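PDB 4IUP: protein SAWADEE HOMEODOMAIN HOMOLOG 1 from Arabidopsis thaliana, which acts in RNA-directed DNA methylation and gene silencing, associating with RNA polymerase IV and binding methylated histone H3 tails through its SAWADEE domain, the part crystallised. Local coordinates for residues W49-V52 against K53-V56; R70-V73 against G74-M77; E7-A11 against R12-W16. The protein carries 2 engineered substitutions. One frame throughout, in Å; residues are numbered along the deposited sequence.

Interaction 1: residues W49-V52 against K53-V56; sequences WVNV and KTSV. With CVM (cymal-4), chain E.
OD1 of Asn-51 caps the backbone N of Thr-54 from the N-cap position of the short helix 52-55, where strand 48-51 ends. The CB of Asn-51 lies 3.4 Å from OG1 of Thr-54, the two side chains crossing at about a right angle. The next atom, CG, stands anti to the backbone N (chi1 -177°), which swings the amide forward over the first turn. At the tip, OD1 accepts from the backbone N of Thr-54 at 2.9 Å; the N-H points well at the oxygen (158°), with the donor somewhat out of the amide plane. OG1 of Thr-54 and OG of Ser-55 share a hydrogen bond at 2.9 Å. The backbone O of Asn-51 takes the N-H of Ser-55, a bond bent to 133°, as befits a weakly bonded turn. On the buried side, CG2 of Val-50 meets CG2 of Val-56 at 3.6 Å, packing the strand before the turn against the strand after it. CG1 of Val-56 turns instead to the bound cymal-4, 3.7 Å from its C2, and Val-52 and Lys-53 line the same detergent pocket. One asparagine thus serves the turn with both its oxygens: OD1 takes the N-H of Thr-54 in the first turn, and the main-chain O takes that of Ser-55 at the helix's last residue, while Val-50 and Val-56 pack on the other flank.

Interaction 2: residues R70-V73 against G74-M77; sequences RVNV and GDLM. Engineered in segment 74-77: Met-77 (natural residue Leu).
A type II beta turn from Asn-72 to Asp-75 leads the chain out of the loop after strand 56-62 and into strand 76-83, within the SAWADEE domain. The turn is closed by the N-H of Asp-75, which donates to the backbone O of Asn-72 at 3.0 Å. Gly-74 occupies its third position with a positive phi of 97°, where a CB would collide with the carbonyl O of Val-73. The carboxylate of Asp-75 then folds back across the turn: chi1 of -77° sets CG beside its own backbone N, and OD2 receives the N-H of Asn-72 at 2.8 Å. That bond is nearly straight (164°), but the donor arrives from above the carboxylate plane. Main chain and side chain of Asp-75 therefore both grip Asn-72.

Three waters surround the same carboxylate. One donates to OD2 of Asp-75 and to the backbone O of Arg-70; the second donates to OD1 and accepts from ND2 of Asn-72; the third joins OD1 to the backbone O of Val-73. On the buried side, the engineered Met-77, present as selenomethionine, bends at both chi2 and chi3 so that its CE rests 3.9 Å from CG2 and 4.0 Å from CG1 of Val-71. Val-94 of strand 86-98 packs against both side chains. The side chain of Val-71 lies about 6 Å from that of Cys-68, a zinc ligand, and about 8 Å from the zinc ion. The backbone N-H of Asn-72 and the three donating waters all offer hydrogens to Asp-75, which would favour its charged form and probably steady the carboxylate over a turn that is otherwise largely exposed.

Interaction 3: residues E7-A11 against R12-W16; sequences EAKSA and RDYAW
Lys-9 lies across one face of the Trp-16 indole where the two residues form an antiparallel, non-hydrogen-bonded pair. Its CB sits 3.5 Å from the centroid of the six-membered ring and almost on the ring normal, a CH-pi contact, while CD follows past the CE2-CZ2 rim, 3.6 Å from CZ2. With CG anti to the backbone N (chi1 -180°), the aliphatic chain runs along the indole before bending so that NZ donates to the backbone O of Tyr-14 at 2.9 Å. The opposite face of the ring has OE2 of Glu-7 above its rim; this oxygen is hydrogen-bonded to OG of Ser-60 and salt-bridged to Arg-57, which also makes a cation-pi contact with the indole. Beside this packed end, the N-H of buried Ser-10 donates to the backbone O of Ala-15 at 2.9 Å, and its OG accepts from the backbone N of Arg-12 at 3.1 Å and is bonded to Glu-48. OD1 of Asp-13 takes the N-H of Ala-15, an Asx turn, and its OD2 bonds Tyr-17.

The exposed tip, Ala-11, Arg-12 and Tyr-14, is looser and wetter. One water links the backbone O of Ala-11 with the Tyr-14 hydroxyl; another donates to OG of Ser-10 and weakly to OD2 of Asp-13. Lys-9 thus divides its chemistry: its methylenes cover an aromatic face, and its ammonium, probably charged, is held by a loop carbonyl.

In the fold
Along the chain, interaction 3 comes first, then interaction 1, then interaction 2, and all three reach one antiparallel sheet of the SAWADEE domain. Interactions 1 and 3 are neighbours, their centres 9 Å apart, and they touch where the backbone O of Ser-55 meets the N of Lys-9 in a probable hydrogen bond, joining strand 6-9 to the turn that opens strand 56-62. Interaction 2 stands apart, its centre about 23 Å from that of interaction 1 and 21 Å from that of interaction 3, on the zinc-bearing part of the chain. Interactions 1 and 3 thus lie together in one part of the sheet and interaction 2 in another, consistent with the tandem tudor architecture.

Interaction 1: residues W49-V52 against K53-V56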
ATOM      1  N   TRP A  49       4.871   9.243 -15.211  1.00  9.06           N
ATOM      2  CA  TRP A  49       5.886   9.952 -14.442  1.00  9.26           C
ATOM      3  C   TRP A  49       5.445  10.008 -12.989  1.00 12.58           C
ATOM      4  O   TRP A  49       4.292  10.342 -12.697  1.00 10.08           O
ATOM      5  CB  TRP A  49       6.063  11.374 -14.964  1.00  9.56           C
ATOM      6  CG  TRP A  49       6.693  11.473 -16.321  1.00 11.20           C
ATOM      7  CD1 TRP A  49       6.061  11.736 -17.500  1.00 14.26           C
ATOM      8  CD2 TRP A  49       8.088  11.341 -16.631  1.00 12.57           C
ATOM      9  NE1 TRP A  49       6.977  11.766 -18.532  1.00 14.93           N
ATOM     10  CE2 TRP A  49       8.227  11.526 -18.022  1.00 14.04           C
ATOM     11  CE3 TRP A  49       9.234  11.075 -15.864  1.00 12.60           C
ATOM     12  CZ2 TRP A  49       9.469  11.456 -18.669  1.00 12.15           C
ATOM     13  CZ3 TRP A  49      10.467  11.006 -16.507  1.00 13.56           C
ATOM     14  CH2 TRP A  49      10.573  11.201 -17.893  1.00 12.92           C
ATOM     15  N   VAL A  50       6.361   9.677 -12.081  1.00 12.62           N
ATOM     16  CA  VAL A  50       6.093   9.734 -10.646  1.00 11.07           C
ATOM     17  C   VAL A  50       7.256  10.374  -9.898  1.00  9.88           C
ATOM     18  O   VAL A  50       8.422  10.138 -10.226  1.00  8.18           O
ATOM     19  CB  VAL A  50       5.817   8.323 -10.027  1.00 11.05           C
ATOM     20  CG1 VAL A  50       4.520   7.726 -10.572  1.00 12.04           C
ATOM     21  CG2 VAL A  50       6.990   7.371 -10.261  1.00 14.04           C
ATOM     22  N   ASN A  51       6.929  11.171  -8.886  1.00  8.17           N
ATOM     23  CA  ASN A  51       7.924  11.802  -8.029  1.00 11.53           C
ATOM     24  C   ASN A  51       8.713  10.744  -7.251  1.00 13.89           C
ATOM     25  O   ASN A  51       8.118   9.880  -6.602  1.00 11.18           O
ATOM     26  CB  ASN A  51       7.227  12.778  -7.077  1.00 12.96           C
ATOM     27  CG  ASN A  51       8.194  13.537  -6.194  1.00 15.05           C
ATOM     28  OD1 ASN A  51       8.750  12.985  -5.246  1.00 17.15           O
ATOM     29  ND2 ASN A  51       8.373  14.826  -6.480  1.00 12.63           N
ATOM     30  N   VAL A  52      10.044  10.807  -7.326  1.00 10.13           N
ATOM     31  CA  VAL A  52      10.904   9.802  -6.683  1.00 14.16           C
ATOM     32  C   VAL A  52      10.762   9.832  -5.158  1.00 15.32           C
ATOM     33  O   VAL A  52      10.573   8.790  -4.529  1.00 18.67           O
ATOM     34  CB  VAL A  52      12.401   9.957  -7.090  1.00 19.51           C
ATOM     35  CG1 VAL A  52      13.294   8.979  -6.322  1.00 24.20           C
ATOM     36  CG2 VAL A  52      12.565   9.739  -8.575  1.00 19.73           C
ATOM     37  N   LYS A  53      10.827  11.028  -4.577  1.00 17.00           N
ATOM     38  CA  LYS A  53      10.781  11.189  -3.119  1.00 20.35           C
ATOM     39  C   LYS A  53       9.471  10.729  -2.472  1.00 18.42           C
ATOM     40  O   LYS A  53       9.494  10.030  -1.463  1.00 25.98           O
ATOM     41  CB  LYS A  53      11.089  12.639  -2.723  1.00 32.10           C
ATOM     42  CG  LYS A  53      11.129  12.865  -1.213  1.00 46.53           C
ATOM     43  CD  LYS A  53      11.439  14.320  -0.840  1.00 61.18           C
ATOM     44  CE  LYS A  53      10.311  15.281  -1.213  1.00 66.01           C
ATOM     45  NZ  LYS A  53       9.159  15.218  -0.265  1.00 64.94           N
ATOM     46  N   THR A  54       8.338  11.107  -3.057  1.00 12.99           N
ATOM     47  CA  THR A  54       7.038  10.873  -2.425  1.00 17.68           C
ATOM     48  C   THR A  54       6.313   9.628  -2.936  1.00 17.83           C
ATOM     49  O   THR A  54       5.455   9.072  -2.242  1.00 16.52           O
ATOM     50  CB  THR A  54       6.078  12.068  -2.633  1.00 16.14           C
ATOM     51  OG1 THR A  54       5.802  12.218  -4.029  1.00 12.95           O
ATOM     52  CG2 THR A  54       6.674  13.362  -2.092  1.00 21.16           C
ATOM     53  N   SER A  55       6.644   9.197  -4.148  1.00  8.46           N
ATOM     54  CA  SER A  55       5.756   8.291  -4.874  1.00  5.53           C
ATOM     55  C   SER A  55       6.410   7.026  -5.440  1.00  7.99           C
ATOM     56  O   SER A  55       5.829   6.363  -6.299  1.00 11.29           O
ATOM     57  CB  SER A  55       5.014   9.070  -5.967  1.00  7.29           C
ATOM     58  OG  SER A  55       4.279  10.149  -5.398  1.00 10.10           O
ATOM     59  N   VAL A  56       7.613   6.703  -4.965  1.00  6.52           N
ATOM     60  CA  VAL A  56       8.264   5.414  -5.247  1.00  5.52           C
ATOM     61  C   VAL A  56       8.808   4.865  -3.932  1.00  9.23           C
ATOM     62  O   VAL A  56       9.507   5.571  -3.205  1.00 10.11           O
ATOM     63  CB  VAL A  56       9.440   5.531  -6.258  1.00  8.83           C
ATOM     64  CG1 VAL A  56      10.075   4.161  -6.520  1.00  9.73           C
ATOM     65  CG2 VAL A  56       8.981   6.143  -7.576  1.00  7.97           C
TER
HETATM   66  C1  CVM E 303      14.287   4.947  -4.439  1.00 46.48           C
HETATM   67  C2  CVM E 303      13.654   4.889  -5.825  1.00 37.54           C
HETATM   68  C3  CVM E 303      14.350   3.846  -6.693  1.00 33.09           C
HETATM   69  C4  CVM E 303      14.708   4.437  -8.060  1.00 34.88           C
HETATM   70  C6  CVM E 303      15.258   3.405  -9.062  1.00 34.35           C
HETATM   71  C7  CVM E 303      16.691   3.790  -9.470  1.00 34.57           C
HETATM   72  C8  CVM E 303      17.441   2.647 -10.188  1.00 28.42           C
HETATM   73  C9  CVM E 303      16.503   1.540 -10.699  1.00 22.46           C
HETATM   74  C10 CVM E 303      15.628   0.947  -9.580  1.00 25.16           C
HETATM   75  C11 CVM E 303      15.238   1.972  -8.503  1.00 26.09           C
HETATM   76  O12 CVM E 303      13.474   4.179  -3.539  1.00 49.68           O
HETATM   77  C13 CVM E 303      12.865   4.968  -2.482  1.00 58.36           C
HETATM   78  O14 CVM E 303      13.260   6.377  -2.436  1.00 63.05           O
HETATM   79  C15 CVM E 303      12.507   7.134  -1.439  1.00 64.74           C
HETATM   80  C16 CVM E 303      12.604   6.527  -0.024  1.00 61.13           C
HETATM   81  C17 CVM E 303      12.491   4.989   0.028  1.00 62.54           C
HETATM   82  C18 CVM E 303      13.206   4.296  -1.144  1.00 60.69           C
HETATM   83  C19 CVM E 303      12.994   8.595  -1.388  1.00 70.26           C
HETATM   84  O20 CVM E 303      14.369   8.675  -1.780  1.00 72.19           O
HETATM   85  O21 CVM E 303      13.038   4.509   1.264  1.00 62.83           O
HETATM   86  O22 CVM E 303      12.830   2.917  -1.196  1.00 59.69           O
HETATM   87  O23 CVM E 303      11.540   7.062   0.774  1.00 58.99           O

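Interaction 2: residues R70-V73 against G74-M77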
ATOM      1  N   ARG A  70       2.131  -9.063  14.294  1.00 13.02           N
ATOM      2  CA  ARG A  70       3.090  -8.009  13.938  1.00 14.04           C
ATOM      3  C   ARG A  70       2.406  -6.735  13.433  1.00 15.41           C
ATOM      4  O   ARG A  70       3.047  -5.686  13.309  1.00 17.42           O
ATOM      5  CB  ARG A  70       4.117  -8.514  12.914  1.00 15.31           C
ATOM      6  CG  ARG A  70       3.625  -8.533  11.467  1.00 15.15           C
ATOM      7  CD  ARG A  70       4.681  -9.116  10.536  1.00 21.27           C
ATOM      8  NE  ARG A  70       5.886  -8.289  10.504  1.00 22.37           N
ATOM      9  CZ  ARG A  70       7.083  -8.715  10.106  1.00 22.53           C
ATOM     10  NH1 ARG A  70       7.247  -9.966   9.699  1.00 22.64           N
ATOM     11  NH2 ARG A  70       8.114  -7.887  10.110  1.00 22.28           N
ATOM     12  N   VAL A  71       1.117  -6.835  13.121  1.00 10.98           N
ATOM     13  CA  VAL A  71       0.322  -5.675  12.731  1.00  8.49           C
ATOM     14  C   VAL A  71      -0.220  -5.019  14.003  1.00 12.74           C
ATOM     15  O   VAL A  71      -0.906  -5.668  14.798  1.00 13.23           O
ATOM     16  CB  VAL A  71      -0.840  -6.068  11.787  1.00 10.53           C
ATOM     17  CG1 VAL A  71      -1.618  -4.844  11.335  1.00 17.36           C
ATOM     18  CG2 VAL A  71      -0.308  -6.840  10.581  1.00 13.35           C
ATOM     19  N   ASN A  72       0.101  -3.740  14.186  1.00  9.27           N
ATOM     20  CA  ASN A  72      -0.283  -3.009  15.391  1.00 13.40           C
ATOM     21  C   ASN A  72      -1.000  -1.703  15.083  1.00 13.01           C
ATOM     22  O   ASN A  72      -0.822  -1.134  14.005  1.00 10.78           O
ATOM     23  CB  ASN A  72       0.955  -2.723  16.243  1.00 16.77           C
ATOM     24  CG  ASN A  72       1.587  -3.989  16.792  1.00 27.05           C
ATOM     25  OD1 ASN A  72       0.950  -4.747  17.531  1.00 26.29           O
ATOM     26  ND2 ASN A  72       2.846  -4.220  16.441  1.00 22.48           N
ATOM     27  N   VAL A  73      -1.824  -1.252  16.029  1.00  9.88           N
ATOM     28  CA  VAL A  73      -2.431   0.076  15.977  1.00 12.17           C
ATOM     29  C   VAL A  73      -1.329   1.109  15.721  1.00 14.32           C
ATOM     30  O   VAL A  73      -0.255   1.049  16.336  1.00 15.41           O
ATOM     31  CB  VAL A  73      -3.205   0.400  17.291  1.00 13.24           C
ATOM     32  CG1 VAL A  73      -3.609   1.876  17.350  1.00 14.00           C
ATOM     33  CG2 VAL A  73      -4.441  -0.492  17.416  1.00 17.44           C
ATOM     34  N   GLY A  74      -1.587   2.021  14.784  1.00 10.35           N
ATOM     35  CA  GLY A  74      -0.594   3.017  14.363  1.00 11.38           C
ATOM     36  C   GLY A  74       0.180   2.653  13.100  1.00 13.32           C
ATOM     37  O   GLY A  74       0.774   3.525  12.462  1.00 15.16           O
ATOM     38  N   ASP A  75       0.177   1.372  12.730  1.00  8.39           N
ATOM     39  CA  ASP A  75       0.927   0.915  11.559  1.00  6.66           C
ATOM     40  C   ASP A  75       0.369   1.464  10.258  1.00  8.76           C
ATOM     41  O   ASP A  75      -0.853   1.513  10.056  1.00  9.57           O
ATOM     42  CB  ASP A  75       0.954  -0.617  11.467  1.00  5.98           C
ATOM     43  CG  ASP A  75       1.927  -1.258  12.444  1.00 17.57           C
ATOM     44  OD1 ASP A  75       2.660  -0.537  13.162  1.00 15.15           O
ATOM     45  OD2 ASP A  75       1.961  -2.504  12.483  1.00 14.26           O
ATOM     46  N   LEU A  76       1.276   1.874   9.379  1.00  7.64           N
ATOM     47  CA  LEU A  76       0.924   2.192   8.000  1.00 10.81           C
ATOM     48  C   LEU A  76       0.783   0.889   7.212  1.00 10.39           C
ATOM     49  O   LEU A  76       1.682   0.043   7.234  1.00 10.55           O
ATOM     50  CB  LEU A  76       1.995   3.095   7.369  1.00 11.99           C
ATOM     51  CG  LEU A  76       1.915   3.366   5.861  1.00 12.69           C
ATOM     52  CD1 LEU A  76       0.713   4.254   5.535  1.00 17.84           C
ATOM     53  CD2 LEU A  76       3.214   4.004   5.377  1.00 17.50           C
HETATM   54  N   MSE A  77      -0.350   0.733   6.526  1.00  9.87           N
HETATM   55  CA  MSE A  77      -0.610  -0.451   5.704  1.00 11.52           C
HETATM   56  C   MSE A  77      -1.024  -0.013   4.309  1.00 11.45           C
HETATM   57  O   MSE A  77      -1.646   1.042   4.146  1.00  9.52           O
HETATM   58  CB  MSE A  77      -1.750  -1.306   6.286  1.00  7.53           C
HETATM   59  CG  MSE A  77      -1.623  -1.659   7.754  1.00 12.41           C
HETATM   60 SE   MSE A  77      -0.066  -2.755   8.159  1.00 26.49          SE
HETATM   61  CE  MSE A  77      -0.695  -4.480   7.465  1.00  9.67           C
TER
HETATM   62  O   HOH W   1       4.346  -3.403  13.505  1.00 46.71           O
HETATM   63  O   HOH W   2       4.028  -1.500  15.166  1.00 47.02           O
HETATM   64  O   HOH W   3       2.414   0.989  15.606  1.00 28.16           O

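Interaction 3: residues E7-A11 against R12-W16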
ATOM      1  N   GLU A   7       6.878  -0.265  -5.657  1.00  8.15           N
ATOM      2  CA  GLU A   7       5.543   0.195  -6.014  1.00  6.29           C
ATOM      3  C   GLU A   7       5.600   1.706  -6.165  1.00  7.16           C
ATOM      4  O   GLU A   7       6.457   2.372  -5.557  1.00  6.29           O
ATOM      5  CB  GLU A   7       4.485  -0.237  -4.980  1.00  6.09           C
ATOM      6  CG  GLU A   7       4.756   0.193  -3.509  1.00  6.12           C
ATOM      7  CD  GLU A   7       3.900  -0.571  -2.491  1.00 11.01           C
ATOM      8  OE1 GLU A   7       3.518  -1.724  -2.774  1.00  9.48           O
ATOM      9  OE2 GLU A   7       3.622  -0.030  -1.392  1.00  8.34           O
ATOM     10  N   ALA A   8       4.711   2.243  -6.998  1.00  5.94           N
ATOM     11  CA  ALA A   8       4.692   3.674  -7.273  1.00  5.86           C
ATOM     12  C   ALA A   8       3.294   4.250  -7.117  1.00  8.27           C
ATOM     13  O   ALA A   8       2.300   3.601  -7.465  1.00  6.07           O
ATOM     14  CB  ALA A   8       5.236   3.956  -8.680  1.00  7.80           C
ATOM     15  N   LYS A   9       3.209   5.472  -6.650  1.00 10.75           N
ATOM     16  CA  LYS A   9       1.934   6.087  -6.421  1.00  5.92           C
ATOM     17  C   LYS A   9       1.528   6.985  -7.572  1.00 11.79           C
ATOM     18  O   LYS A   9       2.188   7.937  -7.886  1.00 11.70           O
ATOM     19  CB  LYS A   9       1.979   6.875  -5.153  1.00  7.48           C
ATOM     20  CG  LYS A   9       0.742   7.559  -4.783  1.00 16.39           C
ATOM     21  CD  LYS A   9       1.050   8.102  -3.459  1.00 29.90           C
ATOM     22  CE  LYS A   9       0.472   9.327  -3.255  1.00 35.32           C
ATOM     23  NZ  LYS A   9      -0.880   8.946  -2.924  1.00 45.49           N
ATOM     24  N   SER A  10       0.423   6.656  -8.171  1.00  8.30           N
ATOM     25  CA  SER A  10      -0.040   7.374  -9.346  1.00 12.47           C
ATOM     26  C   SER A  10      -0.574   8.750  -8.939  1.00 12.87           C
ATOM     27  O   SER A  10      -1.344   8.867  -7.991  1.00 13.41           O
ATOM     28  CB  SER A  10      -1.116   6.556 -10.058  1.00 11.87           C
ATOM     29  OG  SER A  10      -1.693   7.300 -11.113  1.00 15.43           O
ATOM     30  N   ALA A  11      -0.145   9.790  -9.649  1.00 13.47           N
ATOM     31  CA  ALA A  11      -0.662  11.137  -9.410  1.00 17.51           C
ATOM     32  C   ALA A  11      -2.069  11.303  -9.994  1.00 18.85           C
ATOM     33  O   ALA A  11      -2.705  12.348  -9.808  1.00 25.17           O
ATOM     34  CB  ALA A  11       0.286  12.184  -9.971  1.00 15.83           C
ATOM     35  N   ARG A  12      -2.546  10.271 -10.691  1.00 14.09           N
ATOM     36  CA  ARG A  12      -3.889  10.264 -11.281  1.00 18.55           C
ATOM     37  C   ARG A  12      -4.955   9.983 -10.219  1.00 18.07           C
ATOM     38  O   ARG A  12      -5.961  10.686 -10.147  1.00 16.67           O
ATOM     39  CB  ARG A  12      -4.013   9.208 -12.393  1.00 16.35           C
ATOM     40  CG  ARG A  12      -2.873   9.150 -13.416  1.00 30.50           C
ATOM     41  CD  ARG A  12      -3.089  10.064 -14.620  1.00 45.02           C
ATOM     42  NE  ARG A  12      -4.069   9.616 -15.628  1.00 54.78           N
ATOM     43  CZ  ARG A  12      -4.501   8.368 -15.835  1.00 56.08           C
ATOM     44  NH1 ARG A  12      -4.064   7.344 -15.109  1.00 56.31           N
ATOM     45  NH2 ARG A  12      -5.391   8.143 -16.794  1.00 54.99           N
ATOM     46  N   ASP A  13      -4.730   8.956  -9.401  1.00 14.37           N
ATOM     47  CA  ASP A  13      -5.741   8.503  -8.434  1.00 14.93           C
ATOM     48  C   ASP A  13      -5.214   8.316  -7.006  1.00 14.19           C
ATOM     49  O   ASP A  13      -5.958   7.873  -6.122  1.00 12.21           O
ATOM     50  CB  ASP A  13      -6.414   7.210  -8.929  1.00 15.51           C
ATOM     51  CG  ASP A  13      -5.418   6.078  -9.170  1.00 18.08           C
ATOM     52  OD1 ASP A  13      -4.251   6.187  -8.737  1.00 11.85           O
ATOM     53  OD2 ASP A  13      -5.804   5.078  -9.810  1.00 15.10           O
ATOM     54  N   TYR A  14      -3.936   8.647  -6.799  1.00  8.46           N
ATOM     55  CA  TYR A  14      -3.261   8.563  -5.493  1.00 12.20           C
ATOM     56  C   TYR A  14      -3.128   7.140  -4.929  1.00  9.10           C
ATOM     57  O   TYR A  14      -2.813   6.959  -3.753  1.00 10.71           O
ATOM     58  CB  TYR A  14      -3.897   9.536  -4.475  1.00 16.79           C
ATOM     59  CG  TYR A  14      -4.087  10.924  -5.049  1.00 18.22           C
ATOM     60  CD1 TYR A  14      -2.988  11.735  -5.338  1.00 22.65           C
ATOM     61  CD2 TYR A  14      -5.361  11.409  -5.340  1.00 23.68           C
ATOM     62  CE1 TYR A  14      -3.153  13.007  -5.885  1.00 30.45           C
ATOM     63  CE2 TYR A  14      -5.540  12.682  -5.882  1.00 33.38           C
ATOM     64  CZ  TYR A  14      -4.431  13.473  -6.150  1.00 35.14           C
ATOM     65  OH  TYR A  14      -4.601  14.724  -6.690  1.00 43.08           O
ATOM     66  N   ALA A  15      -3.337   6.141  -5.786  1.00  9.05           N
ATOM     67  CA  ALA A  15      -3.205   4.740  -5.397  1.00 11.49           C
ATOM     68  C   ALA A  15      -1.842   4.188  -5.806  1.00 10.39           C
ATOM     69  O   ALA A  15      -1.175   4.758  -6.681  1.00  7.90           O
ATOM     70  CB  ALA A  15      -4.330   3.912  -6.003  1.00  9.37           C
ATOM     71  N   TRP A  16      -1.430   3.091  -5.162  1.00  7.09           N
ATOM     72  CA  TRP A  16      -0.121   2.466  -5.417  1.00  8.46           C
ATOM     73  C   TRP A  16      -0.206   1.297  -6.396  1.00  8.40           C
ATOM     74  O   TRP A  16      -1.148   0.495  -6.338  1.00  8.99           O
ATOM     75  CB  TRP A  16       0.529   1.998  -4.110  1.00 10.64           C
ATOM     76  CG  TRP A  16       0.893   3.128  -3.194  1.00 10.11           C
ATOM     77  CD1 TRP A  16       0.082   3.727  -2.267  1.00 11.37           C
ATOM     78  CD2 TRP A  16       2.151   3.810  -3.128  1.00  7.58           C
ATOM     79  NE1 TRP A  16       0.762   4.729  -1.623  1.00  8.46           N
ATOM     80  CE2 TRP A  16       2.034   4.803  -2.131  1.00  7.86           C
ATOM     81  CE3 TRP A  16       3.372   3.674  -3.812  1.00  5.07           C
ATOM     82  CZ2 TRP A  16       3.088   5.664  -1.804  1.00  8.18           C
ATOM     83  CZ3 TRP A  16       4.422   4.527  -3.482  1.00 10.23           C
ATOM     84  CH2 TRP A  16       4.269   5.510  -2.484  1.00 10.06           C
TER
HETATM   85  O   HOH W   4      -3.882   5.577 -12.622  1.00 36.12           O
HETATM   86  O   HOH W   5      -2.160  14.866  -8.743  1.00 38.89           O